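Local coordinates for protein abietadiene synthase, chloroplastic (Abies grandis, PDB 3S9V) that belongs to the terpene synthase family of plant enzymes and is mainly alpha-helical, with a metal-binding domain in its C-terminal part, at residues N472-I477 / F514-E519; T480-L485 / C779-V784; R487-S492 / E502-I507; I507-A512 / M754-M759. All coordinates share one frame; numbering follows the deposited sequence.

How the contacts relate
Four contacts illustrate how a helical bundle is tied together by chain segments both close and distant in sequence. From the N terminus, helix 461-491 supplies the first segments of contacts 1, 2 and 3 in turn. Contact 3 closes the shortest loop, nine residues, where the chain turns back into helix 504-514, and it lies within the spans of both contact 1 and contact 2. Contact 1 closes 36 residues, bringing the loop before helix 521-541 onto the long helix. Contact 4 then joins helix 504-514 to helix 741-757; it crosses contact 1 and follows contact 3, sharing Ile507. Contact 2 spans 293 residues, encloses contact 4, crosses contact 1 and brings in the C-terminal segment.

Contact 1: N472-I477 / F514-E519; sequences NKVQSI and FIFEPE
Val474 and Ile477, one helical turn apart on helix 461-491, meet Phe516 and Pro518 of the loop that joins helix 504-514 to helix 521-541. Here the connection between two helices of the terpene synthase alpha-helical bundle folds back over the side of a third. The apolar contacts form two neighbouring pairs. Val474 holds CG1 anti to its own nitrogen (chi1 176°), which points this methyl at the loop; CG1 lies 4.0 Å from CB of Phe516, so it is the root of the aromatic side chain that is touched, with the ring only obliquely placed to it. Ile477 reaches out with its extended branch, and its CD1 comes within 3.7 Å of CG of Pro518, the two side chains crossing at about a right angle.

Across the two segments the polar element is a backbone carbonyl. The same Val474 CG1 packs 3.6 Å from Phe516 O, which accepts a hydrogen bond from His478 NE2 on the long helix. Three arginines outside the two segments also hold the loop: Arg524 binds the carbonyl oxygens of Ile515 and Glu517, Arg431 makes a cation-pi contact with Phe516, and Arg745 forms a salt bridge with OE1 of Glu517 that would balance its charge. The other carboxylate oxygen, OE2 of Glu517, sits 3.7 Å above the ring plane of Phe516, over its centre.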
# COMPACT_ATOMS: atom_id res chain seq x y z
N ASN A 472 -8.27 -8.23 -16.23
CA ASN A 472 -8.85 -9.33 -17.00
C ASN A 472 -8.09 -9.56 -18.31
O ASN A 472 -7.93 -10.70 -18.74
CB ASN A 472 -10.33 -9.05 -17.30
CG ASN A 472 -11.19 -9.08 -16.05
OD1 ASN A 472 -10.91 -9.83 -15.11
ND2 ASN A 472 -12.24 -8.26 -16.02
N LYS A 473 -7.61 -8.49 -18.93
CA LYS A 473 -6.85 -8.62 -20.17
C LYS A 473 -5.59 -9.43 -19.90
O LYS A 473 -5.19 -10.26 -20.72
CB LYS A 473 -6.46 -7.25 -20.72
CG LYS A 473 -5.43 -7.32 -21.85
CD LYS A 473 -4.87 -5.94 -22.18
CE LYS A 473 -3.71 -6.04 -23.15
NZ LYS A 473 -3.04 -4.72 -23.34
N VAL A 474 -4.96 -9.17 -18.76
CA VAL A 474 -3.73 -9.88 -18.38
C VAL A 474 -4.02 -11.34 -18.03
O VAL A 474 -3.33 -12.26 -18.48
CB VAL A 474 -3.06 -9.19 -17.17
CG1 VAL A 474 -1.85 -9.99 -16.71
CG2 VAL A 474 -2.65 -7.78 -17.54
N GLN A 475 -5.06 -11.55 -17.21
CA GLN A 475 -5.45 -12.88 -16.78
C GLN A 475 -5.84 -13.75 -17.98
O GLN A 475 -5.63 -14.95 -17.98
CB GLN A 475 -6.63 -12.77 -15.81
CG GLN A 475 -7.11 -14.10 -15.26
CD GLN A 475 -8.39 -13.97 -14.47
OE1 GLN A 475 -9.44 -13.63 -15.01
NE2 GLN A 475 -8.32 -14.24 -13.17
N SER A 476 -6.40 -13.12 -19.01
CA SER A 476 -6.81 -13.84 -20.21
C SER A 476 -5.56 -14.39 -20.91
O SER A 476 -5.52 -15.56 -21.29
CB SER A 476 -7.57 -12.91 -21.16
OG SER A 476 -7.94 -13.59 -22.34
N ILE A 477 -4.56 -13.53 -21.07
CA ILE A 477 -3.30 -13.92 -21.69
C ILE A 477 -2.64 -15.05 -20.90
O ILE A 477 -2.04 -15.95 -21.47
CB ILE A 477 -2.35 -12.71 -21.76
CG1 ILE A 477 -2.91 -11.67 -22.75
CG2 ILE A 477 -0.96 -13.17 -22.15
CD1 ILE A 477 -2.11 -10.38 -22.81
N PHE A 514 3.63 -12.33 -10.11
CA PHE A 514 4.48 -11.14 -9.98
C PHE A 514 5.05 -10.53 -11.26
O PHE A 514 5.13 -9.31 -11.35
CB PHE A 514 5.60 -11.38 -8.94
CG PHE A 514 6.60 -12.44 -9.32
CD1 PHE A 514 7.67 -12.15 -10.17
CD2 PHE A 514 6.49 -13.73 -8.80
CE1 PHE A 514 8.62 -13.13 -10.50
CE2 PHE A 514 7.44 -14.72 -9.12
CZ PHE A 514 8.50 -14.42 -9.97
N ILE A 515 5.45 -11.34 -12.24
CA ILE A 515 5.94 -10.79 -13.51
C ILE A 515 4.88 -11.12 -14.54
O ILE A 515 5.08 -11.89 -15.48
CB ILE A 515 7.30 -11.40 -13.96
CG1 ILE A 515 7.27 -12.93 -13.89
CG2 ILE A 515 8.42 -10.83 -13.10
CD1 ILE A 515 8.44 -13.60 -14.60
N PHE A 516 3.73 -10.50 -14.33
CA PHE A 516 2.52 -10.67 -15.13
C PHE A 516 2.43 -9.98 -16.49
O PHE A 516 1.65 -10.42 -17.33
CB PHE A 516 1.35 -10.21 -14.27
CG PHE A 516 1.49 -8.78 -13.80
CD1 PHE A 516 0.98 -7.74 -14.55
CD2 PHE A 516 2.17 -8.49 -12.62
CE1 PHE A 516 1.15 -6.42 -14.14
CE2 PHE A 516 2.34 -7.18 -12.19
CZ PHE A 516 1.83 -6.14 -12.95
N GLU A 517 3.19 -8.91 -16.71
CA GLU A 517 3.11 -8.19 -17.98
C GLU A 517 3.18 -9.08 -19.21
O GLU A 517 3.93 -10.06 -19.24
CB GLU A 517 4.22 -7.12 -18.07
CG GLU A 517 4.17 -6.00 -17.02
CD GLU A 517 4.91 -6.36 -15.73
OE1 GLU A 517 5.60 -5.47 -15.17
OE2 GLU A 517 4.80 -7.52 -15.27
N PRO A 518 2.39 -8.76 -20.26
CA PRO A 518 2.37 -9.55 -21.50
C PRO A 518 3.76 -9.69 -22.13
O PRO A 518 4.06 -10.69 -22.78
CB PRO A 518 1.41 -8.75 -22.40
CG PRO A 518 0.46 -8.15 -21.42
CD PRO A 518 1.39 -7.67 -20.32
N GLU A 519 4.62 -8.69 -21.91
CA GLU A 519 5.97 -8.68 -22.46
C GLU A 519 6.88 -9.77 -21.90
O GLU A 519 7.87 -10.14 -22.53
CB GLU A 519 6.64 -7.33 -22.21
CG GLU A 519 5.79 -6.12 -22.55
CD GLU A 519 5.20 -5.44 -21.33
OE1 GLU A 519 5.98 -4.79 -20.58
OE2 GLU A 519 3.98 -5.57 -21.10

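Contact 2: T480-L485 / C779-V784; sequences TELQDL and CLFQPV
A single methyl group, CD2 of Leu482, carries the packed part of this contact, touching both Leu780 and Phe781 near the C-terminal end of the chain. Three side chains make up the whole contact, 89 Å² in all. Towards the phenyl ring the methyl is shared evenly: CD2 of Leu482 lies 4.1 Å from CZ and 4.1 Å from CE1 of Phe781, an oblique approach to the far end of the ring, with the two side chains at about a right angle. Its second neighbour is a branch tip, CD1 of Leu780, at 4.2 Å. Leu482 stretches out with CG anti to the backbone N (chi1 180°), and this extension spans much of the 8.9 Å between the CA atoms of Leu482 and Leu780. The ring is steadied from its own side of the interface, where CB of Leu780 stands 4.2 Å above the centre of Phe781.

Among the helices of the C-terminal part this joins the long helix 461-491 to the last one, 768-781, which widens into a pi-type turn at 779-781. The other branch of Leu482, CD1, packs on Tyr508 of helix 504-514.

Elsewhere the two segments are loosely related, and no hydrogen bond links them. Thr480 and Asp484 face solvent on the helix. The C-terminal tail is instead fastened further back along the long helix, where Pro783 lies against Asn472 and Gln475: Gln479 NE2 binds Leu780 O, Gln475 NE2 binds Gln782 O, and Asn472 ND2 binds Val784 O.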
# COMPACT_ATOMS: atom_id res chain seq x y z
N THR A 480 -4.04 -18.56 -21.51
CA THR A 480 -3.55 -19.12 -22.76
C THR A 480 -2.20 -19.77 -22.47
O THR A 480 -2.00 -20.96 -22.72
CB THR A 480 -3.36 -18.02 -23.82
OG1 THR A 480 -4.63 -17.45 -24.14
CG2 THR A 480 -2.73 -18.59 -25.08
N GLU A 481 -1.27 -18.98 -21.93
CA GLU A 481 0.06 -19.47 -21.61
C GLU A 481 0.01 -20.76 -20.79
O GLU A 481 0.80 -21.69 -21.02
CB GLU A 481 0.83 -18.40 -20.82
CG GLU A 481 1.09 -17.12 -21.60
CD GLU A 481 1.87 -16.07 -20.81
OE1 GLU A 481 2.14 -14.99 -21.37
OE2 GLU A 481 2.21 -16.33 -19.63
N LEU A 482 -0.91 -20.80 -19.84
CA LEU A 482 -1.06 -21.96 -18.98
C LEU A 482 -1.37 -23.20 -19.81
O LEU A 482 -0.84 -24.29 -19.55
CB LEU A 482 -2.18 -21.73 -17.96
CG LEU A 482 -2.42 -22.90 -17.01
CD1 LEU A 482 -1.14 -23.18 -16.24
CD2 LEU A 482 -3.56 -22.58 -16.06
N GLN A 483 -2.24 -23.04 -20.80
CA GLN A 483 -2.62 -24.14 -21.67
C GLN A 483 -1.39 -24.67 -22.38
O GLN A 483 -1.14 -25.88 -22.39
CB GLN A 483 -3.65 -23.68 -22.71
CG GLN A 483 -5.02 -23.40 -22.14
CD GLN A 483 -5.59 -24.57 -21.37
OE1 GLN A 483 -5.09 -24.93 -20.30
NE2 GLN A 483 -6.63 -25.19 -21.92
N ASP A 484 -0.62 -23.77 -22.97
CA ASP A 484 0.58 -24.16 -23.69
C ASP A 484 1.67 -24.76 -22.82
O ASP A 484 2.65 -25.30 -23.33
CB ASP A 484 1.11 -22.98 -24.50
CG ASP A 484 0.17 -22.57 -25.62
OD1 ASP A 484 -0.18 -23.44 -26.45
OD2 ASP A 484 -0.23 -21.39 -25.67
N LEU A 485 1.53 -24.67 -21.50
CA LEU A 485 2.51 -25.26 -20.60
C LEU A 485 2.02 -26.65 -20.25
O LEU A 485 2.81 -27.57 -20.02
CB LEU A 485 2.68 -24.44 -19.32
CG LEU A 485 3.65 -23.26 -19.42
CD1 LEU A 485 3.61 -22.48 -18.14
CD2 LEU A 485 5.07 -23.77 -19.68
N CYS A 779 -5.94 -15.50 -9.12
CA CYS A 779 -4.98 -14.96 -10.07
C CYS A 779 -5.19 -15.41 -11.51
O CYS A 779 -5.05 -14.62 -12.44
CB CYS A 779 -3.56 -15.32 -9.62
SG CYS A 779 -2.23 -14.74 -10.70
N LEU A 780 -5.55 -16.68 -11.69
CA LEU A 780 -5.70 -17.21 -13.04
C LEU A 780 -7.10 -17.51 -13.58
O LEU A 780 -7.28 -17.52 -14.80
CB LEU A 780 -4.85 -18.47 -13.18
CG LEU A 780 -3.37 -18.41 -12.80
CD1 LEU A 780 -2.76 -19.80 -12.95
CD2 LEU A 780 -2.64 -17.41 -13.67
N PHE A 781 -8.07 -17.77 -12.72
CA PHE A 781 -9.39 -18.13 -13.23
C PHE A 781 -10.54 -17.15 -13.03
O PHE A 781 -11.14 -16.69 -14.01
CB PHE A 781 -9.77 -19.51 -12.69
CG PHE A 781 -8.74 -20.56 -13.00
CD1 PHE A 781 -8.27 -20.73 -14.30
CD2 PHE A 781 -8.23 -21.36 -11.99
CE1 PHE A 781 -7.29 -21.68 -14.59
CE2 PHE A 781 -7.25 -22.32 -12.27
CZ PHE A 781 -6.78 -22.47 -13.57
N GLN A 782 -10.85 -16.83 -11.78
CA GLN A 782 -11.94 -15.90 -11.47
C GLN A 782 -11.56 -14.48 -11.93
O GLN A 782 -10.59 -13.90 -11.44
CB GLN A 782 -12.18 -15.91 -9.96
CG GLN A 782 -13.56 -15.46 -9.54
CD GLN A 782 -14.38 -16.60 -8.96
OE1 GLN A 782 -14.00 -17.19 -7.95
NE2 GLN A 782 -15.51 -16.91 -9.59
N PRO A 783 -12.31 -13.91 -12.89
CA PRO A 783 -11.96 -12.56 -13.33
C PRO A 783 -12.57 -11.54 -12.37
O PRO A 783 -13.44 -11.88 -11.57
CB PRO A 783 -12.60 -12.47 -14.73
CG PRO A 783 -12.75 -13.90 -15.15
CD PRO A 783 -13.21 -14.55 -13.87
N VAL A 784 -12.10 -10.29 -12.43
CA VAL A 784 -12.63 -9.25 -11.56
C VAL A 784 -13.78 -8.53 -12.28
O VAL A 784 -13.71 -8.28 -13.48
CB VAL A 784 -11.56 -8.21 -11.17
CG1 VAL A 784 -10.46 -8.89 -10.39
CG2 VAL A 784 -10.99 -7.52 -12.41

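Contact 3: R487-S492 / E502-I507; sequences RWWKSS and ERVTEI
Trp489 meets Val504 and Glu502 across the turn between two successive helices. Its apolar partner is Val504, whose CG2 lies 3.8 Å from CE3 on the six-membered ring and 3.9 Å from CB of Trp489; the methyl thus sits obliquely at the inner part of the indole, and the two side chains slide past each other in opposite directions. A different kind of contact involves Glu502, whose aliphatic CG lies over one face of the indole, offset toward the rim. The modelled spacing there is too short to be trusted in detail. The carboxylate plane is turned 77° from the ring, so the acid group is not stacked on it.

Together these pairs close an antiparallel helical hairpin: helix 461-491 ends, twelve non-helical residues intervene, and helix 504-514 runs back alongside. Asn532 of helix 521-541 touches both Trp489 and Val504, placing a third helix against the hairpin.

Hydrogen bonds serve the helix ends and lie within each segment. A bend at chi2 of Glu502 (-81°) returns OE1 toward the start of the second helix, where it takes a weak bond from Val504 N, long at 3.5 Å. At the close of the first helix, Ser492 OG donates to Trp488 O at 3.0 Å. Ser491 OG donates to Arg487 O at 2.7 Å, while Ser491 N reaches that oxygen from the opposite face of the carbonyl plane.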
# COMPACT_ATOMS: atom_id res chain seq x y z
N ARG A 487 0.41 -28.51 -22.28
CA ARG A 487 0.61 -29.35 -23.45
C ARG A 487 2.07 -29.76 -23.52
O ARG A 487 2.40 -30.83 -24.05
CB ARG A 487 0.21 -28.62 -24.73
CG ARG A 487 -1.27 -28.31 -24.81
CD ARG A 487 -1.67 -27.78 -26.17
NE ARG A 487 -3.07 -27.36 -26.17
CZ ARG A 487 -3.52 -26.27 -25.56
NH1 ARG A 487 -2.67 -25.48 -24.91
NH2 ARG A 487 -4.81 -25.97 -25.58
N TRP A 488 2.95 -28.91 -23.00
CA TRP A 488 4.38 -29.19 -22.97
C TRP A 488 4.60 -30.36 -22.02
O TRP A 488 5.38 -31.26 -22.29
CB TRP A 488 5.15 -27.96 -22.49
CG TRP A 488 6.51 -28.29 -21.92
CD1 TRP A 488 7.64 -28.62 -22.61
CD2 TRP A 488 6.86 -28.38 -20.53
NE1 TRP A 488 8.67 -28.92 -21.74
CE2 TRP A 488 8.21 -28.79 -20.45
CE3 TRP A 488 6.15 -28.16 -19.33
CZ2 TRP A 488 8.87 -28.98 -19.23
CZ3 TRP A 488 6.81 -28.36 -18.12
CH2 TRP A 488 8.15 -28.76 -18.08
N TRP A 489 3.89 -30.33 -20.89
CA TRP A 489 4.02 -31.39 -19.91
C TRP A 489 3.58 -32.75 -20.45
O TRP A 489 4.22 -33.77 -20.17
CB TRP A 489 3.22 -31.04 -18.66
CG TRP A 489 3.16 -32.13 -17.65
CD1 TRP A 489 2.27 -33.17 -17.62
CD2 TRP A 489 4.01 -32.30 -16.51
NE1 TRP A 489 2.52 -33.97 -16.53
CE2 TRP A 489 3.58 -33.46 -15.83
CE3 TRP A 489 5.10 -31.59 -16.00
CZ2 TRP A 489 4.20 -33.93 -14.66
CZ3 TRP A 489 5.72 -32.05 -14.84
CH2 TRP A 489 5.26 -33.20 -14.18
N LYS A 490 2.50 -32.77 -21.22
CA LYS A 490 1.99 -34.01 -21.79
C LYS A 490 2.87 -34.50 -22.94
O LYS A 490 3.09 -35.70 -23.09
CB LYS A 490 0.55 -33.83 -22.27
CG LYS A 490 -0.43 -33.57 -21.13
CD LYS A 490 -1.83 -33.29 -21.64
CE LYS A 490 -2.77 -33.00 -20.47
NZ LYS A 490 -4.13 -32.58 -20.91
N SER A 491 3.37 -33.56 -23.74
CA SER A 491 4.22 -33.90 -24.88
C SER A 491 5.59 -34.42 -24.46
O SER A 491 6.27 -35.09 -25.23
CB SER A 491 4.41 -32.66 -25.77
OG SER A 491 3.17 -32.18 -26.26
N SER A 492 6.00 -34.09 -23.23
CA SER A 492 7.30 -34.53 -22.72
C SER A 492 7.18 -35.89 -22.05
O SER A 492 8.16 -36.43 -21.53
CB SER A 492 7.85 -33.52 -21.72
OG SER A 492 8.19 -32.30 -22.37
N GLU A 502 2.45 -34.21 -10.69
CA GLU A 502 2.28 -33.15 -11.68
C GLU A 502 1.60 -31.94 -11.03
O GLU A 502 0.70 -32.10 -10.20
CB GLU A 502 1.43 -33.67 -12.85
CG GLU A 502 1.16 -32.66 -13.95
CD GLU A 502 0.02 -31.70 -13.63
OE1 GLU A 502 -0.19 -30.76 -14.42
OE2 GLU A 502 -0.67 -31.90 -12.60
N ARG A 503 2.04 -30.74 -11.39
CA ARG A 503 1.48 -29.51 -10.83
C ARG A 503 1.89 -28.24 -11.58
O ARG A 503 2.32 -27.25 -10.98
CB ARG A 503 1.87 -29.39 -9.36
CG ARG A 503 3.32 -29.74 -9.08
CD ARG A 503 3.58 -29.79 -7.58
NE ARG A 503 4.80 -30.52 -7.26
CZ ARG A 503 5.15 -30.89 -6.03
NH1 ARG A 503 4.37 -30.59 -5.00
NH2 ARG A 503 6.27 -31.57 -5.83
N VAL A 504 1.73 -28.27 -12.90
CA VAL A 504 2.09 -27.14 -13.75
C VAL A 504 1.34 -25.86 -13.38
O VAL A 504 1.92 -24.78 -13.36
CB VAL A 504 1.81 -27.45 -15.24
CG1 VAL A 504 2.10 -26.22 -16.10
CG2 VAL A 504 2.67 -28.62 -15.69
N THR A 505 0.05 -25.99 -13.08
CA THR A 505 -0.78 -24.85 -12.71
C THR A 505 -0.26 -24.16 -11.46
O THR A 505 -0.07 -22.95 -11.43
CB THR A 505 -2.24 -25.28 -12.43
OG1 THR A 505 -2.78 -25.90 -13.60
CG2 THR A 505 -3.08 -24.08 -12.06
N GLU A 506 -0.06 -24.96 -10.42
CA GLU A 506 0.44 -24.48 -9.14
C GLU A 506 1.78 -23.77 -9.34
O GLU A 506 2.04 -22.73 -8.73
CB GLU A 506 0.58 -25.68 -8.21
CG GLU A 506 0.99 -25.40 -6.78
CD GLU A 506 0.93 -26.67 -5.94
OE1 GLU A 506 -0.19 -27.22 -5.79
OE2 GLU A 506 1.98 -27.12 -5.45
N ILE A 507 2.62 -24.32 -10.20
CA ILE A 507 3.93 -23.75 -10.48
C ILE A 507 3.87 -22.52 -11.39
O ILE A 507 4.65 -21.58 -11.22
CB ILE A 507 4.86 -24.79 -11.14
CG1 ILE A 507 5.23 -25.86 -10.11
CG2 ILE A 507 6.11 -24.13 -11.69
CD1 ILE A 507 6.15 -26.94 -10.65

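Contact 4: I507-A512 / M754-M759; sequences IYFSPA and MQLFYM
Phe509 and Phe757 are brought together by different first torsions: Phe509 has CG anti to its nitrogen (chi1 157°), whereas Phe757 has CG anti to its carbonyl carbon (chi1 -77°). Each ring is thereby sent toward the other helix, and they meet along their rims. CE2 of Phe509 is 3.3 Å from CE2 of Phe757, and CD2 of Phe509 is 3.4 Å from CZ of Phe757. With planes only 20° apart and centroids separated by 5.7 Å, neither ring covers a face of the other; this is close edge-to-edge packing of nearly coplanar phenyls, distinct from both an offset and a T-shaped stack.

Within the alpha-helical fold the pair joins helix 504-514, kinked where Pro511 lacks an N-H for the preceding turn, to the last turn of helix 741-757. Tyr508, on another side of the kinked helix, packs against helices 461-491 and 521-541, so helix 504-514 has neighbours on several flanks.

Two smaller contacts border the aromatic pair. Leu756 places CD2 at the edge of the Phe509 ring, near its plane, 4.3 Å from CZ of Phe509. Ser510 sets its hydroxyl beside the neighbouring ring, with OG 3.8 Å from CE1 of Phe757 and equally far from CZ of the same residue, an oblique approach.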
# COMPACT_ATOMS: atom_id res chain seq x y z
N ILE A 507 2.62 -24.32 -10.20
CA ILE A 507 3.93 -23.75 -10.48
C ILE A 507 3.87 -22.52 -11.39
O ILE A 507 4.65 -21.58 -11.22
CB ILE A 507 4.86 -24.79 -11.14
CG1 ILE A 507 5.23 -25.86 -10.11
CG2 ILE A 507 6.11 -24.13 -11.69
CD1 ILE A 507 6.15 -26.94 -10.65
N TYR A 508 2.94 -22.52 -12.34
CA TYR A 508 2.80 -21.39 -13.25
C TYR A 508 2.25 -20.17 -12.52
O TYR A 508 2.49 -19.03 -12.91
CB TYR A 508 1.88 -21.75 -14.42
CG TYR A 508 1.63 -20.58 -15.33
CD1 TYR A 508 2.66 -20.06 -16.11
CD2 TYR A 508 0.38 -19.95 -15.37
CE1 TYR A 508 2.46 -18.93 -16.91
CE2 TYR A 508 0.17 -18.83 -16.16
CZ TYR A 508 1.22 -18.32 -16.92
OH TYR A 508 1.03 -17.18 -17.67
N PHE A 509 1.51 -20.42 -11.45
CA PHE A 509 0.93 -19.36 -10.65
C PHE A 509 2.00 -18.40 -10.14
O PHE A 509 1.82 -17.18 -10.17
CB PHE A 509 0.18 -19.94 -9.45
CG PHE A 509 0.03 -18.97 -8.30
CD1 PHE A 509 -0.84 -17.90 -8.39
CD2 PHE A 509 0.79 -19.13 -7.15
CE1 PHE A 509 -0.96 -16.99 -7.34
CE2 PHE A 509 0.68 -18.22 -6.09
CZ PHE A 509 -0.19 -17.15 -6.19
N SER A 510 3.10 -18.97 -9.67
CA SER A 510 4.19 -18.18 -9.11
C SER A 510 4.64 -17.00 -9.97
O SER A 510 4.39 -15.85 -9.61
CB SER A 510 5.38 -19.09 -8.80
OG SER A 510 5.05 -20.00 -7.76
N PRO A 511 5.30 -17.26 -11.10
CA PRO A 511 5.72 -16.10 -11.90
C PRO A 511 4.54 -15.25 -12.38
O PRO A 511 4.66 -14.03 -12.51
CB PRO A 511 6.50 -16.73 -13.04
CG PRO A 511 5.76 -18.01 -13.26
CD PRO A 511 5.53 -18.51 -11.85
N ALA A 512 3.42 -15.90 -12.66
CA ALA A 512 2.24 -15.19 -13.14
C ALA A 512 1.76 -14.17 -12.11
O ALA A 512 1.20 -13.15 -12.46
CB ALA A 512 1.13 -16.19 -13.46
N MET A 754 7.71 -17.86 -1.79
CA MET A 754 7.95 -18.88 -0.77
C MET A 754 7.35 -18.46 0.58
O MET A 754 6.80 -19.29 1.30
CB MET A 754 9.45 -19.13 -0.62
CG MET A 754 10.10 -19.82 -1.83
SD MET A 754 9.53 -21.51 -2.14
CE MET A 754 10.39 -22.39 -0.83
N GLN A 755 7.46 -17.19 0.91
CA GLN A 755 6.88 -16.71 2.15
C GLN A 755 5.37 -16.96 2.12
O GLN A 755 4.76 -17.27 3.14
CB GLN A 755 7.16 -15.21 2.33
CG GLN A 755 8.60 -14.87 2.67
CD GLN A 755 9.06 -15.56 3.92
OE1 GLN A 755 8.35 -15.61 4.92
NE2 GLN A 755 10.27 -16.11 3.89
N LEU A 756 4.77 -16.84 0.93
CA LEU A 756 3.33 -17.05 0.78
C LEU A 756 2.94 -18.53 0.83
O LEU A 756 2.03 -18.92 1.56
CB LEU A 756 2.83 -16.43 -0.53
CG LEU A 756 1.33 -16.61 -0.81
CD1 LEU A 756 0.51 -15.86 0.24
CD2 LEU A 756 1.00 -16.09 -2.19
N PHE A 757 3.63 -19.37 0.07
CA PHE A 757 3.30 -20.78 0.05
C PHE A 757 3.53 -21.47 1.39
O PHE A 757 2.79 -22.38 1.74
CB PHE A 757 4.10 -21.52 -1.03
CG PHE A 757 3.58 -21.32 -2.42
CD1 PHE A 757 4.15 -22.00 -3.49
CD2 PHE A 757 2.52 -20.45 -2.67
CE1 PHE A 757 3.67 -21.83 -4.79
CE2 PHE A 757 2.04 -20.28 -3.96
CZ PHE A 757 2.62 -20.97 -5.02
N TYR A 758 4.54 -21.03 2.13
CA TYR A 758 4.85 -21.65 3.41
C TYR A 758 4.62 -20.74 4.60
O TYR A 758 5.26 -20.88 5.64
CB TYR A 758 6.31 -22.13 3.41
CG TYR A 758 6.61 -23.13 2.32
CD1 TYR A 758 6.27 -24.48 2.46
CD2 TYR A 758 7.21 -22.73 1.13
CE1 TYR A 758 6.51 -25.40 1.43
CE2 TYR A 758 7.46 -23.63 0.10
CZ TYR A 758 7.10 -24.96 0.26
OH TYR A 758 7.35 -25.84 -0.78
N MET A 759 3.69 -19.81 4.45
CA MET A 759 3.39 -18.87 5.52
C MET A 759 2.81 -19.54 6.76
O MET A 759 2.24 -20.63 6.70
CB MET A 759 2.42 -17.78 5.03
CG MET A 759 1.03 -18.26 4.65
SD MET A 759 0.02 -16.90 4.01
CE MET A 759 -0.31 -15.99 5.52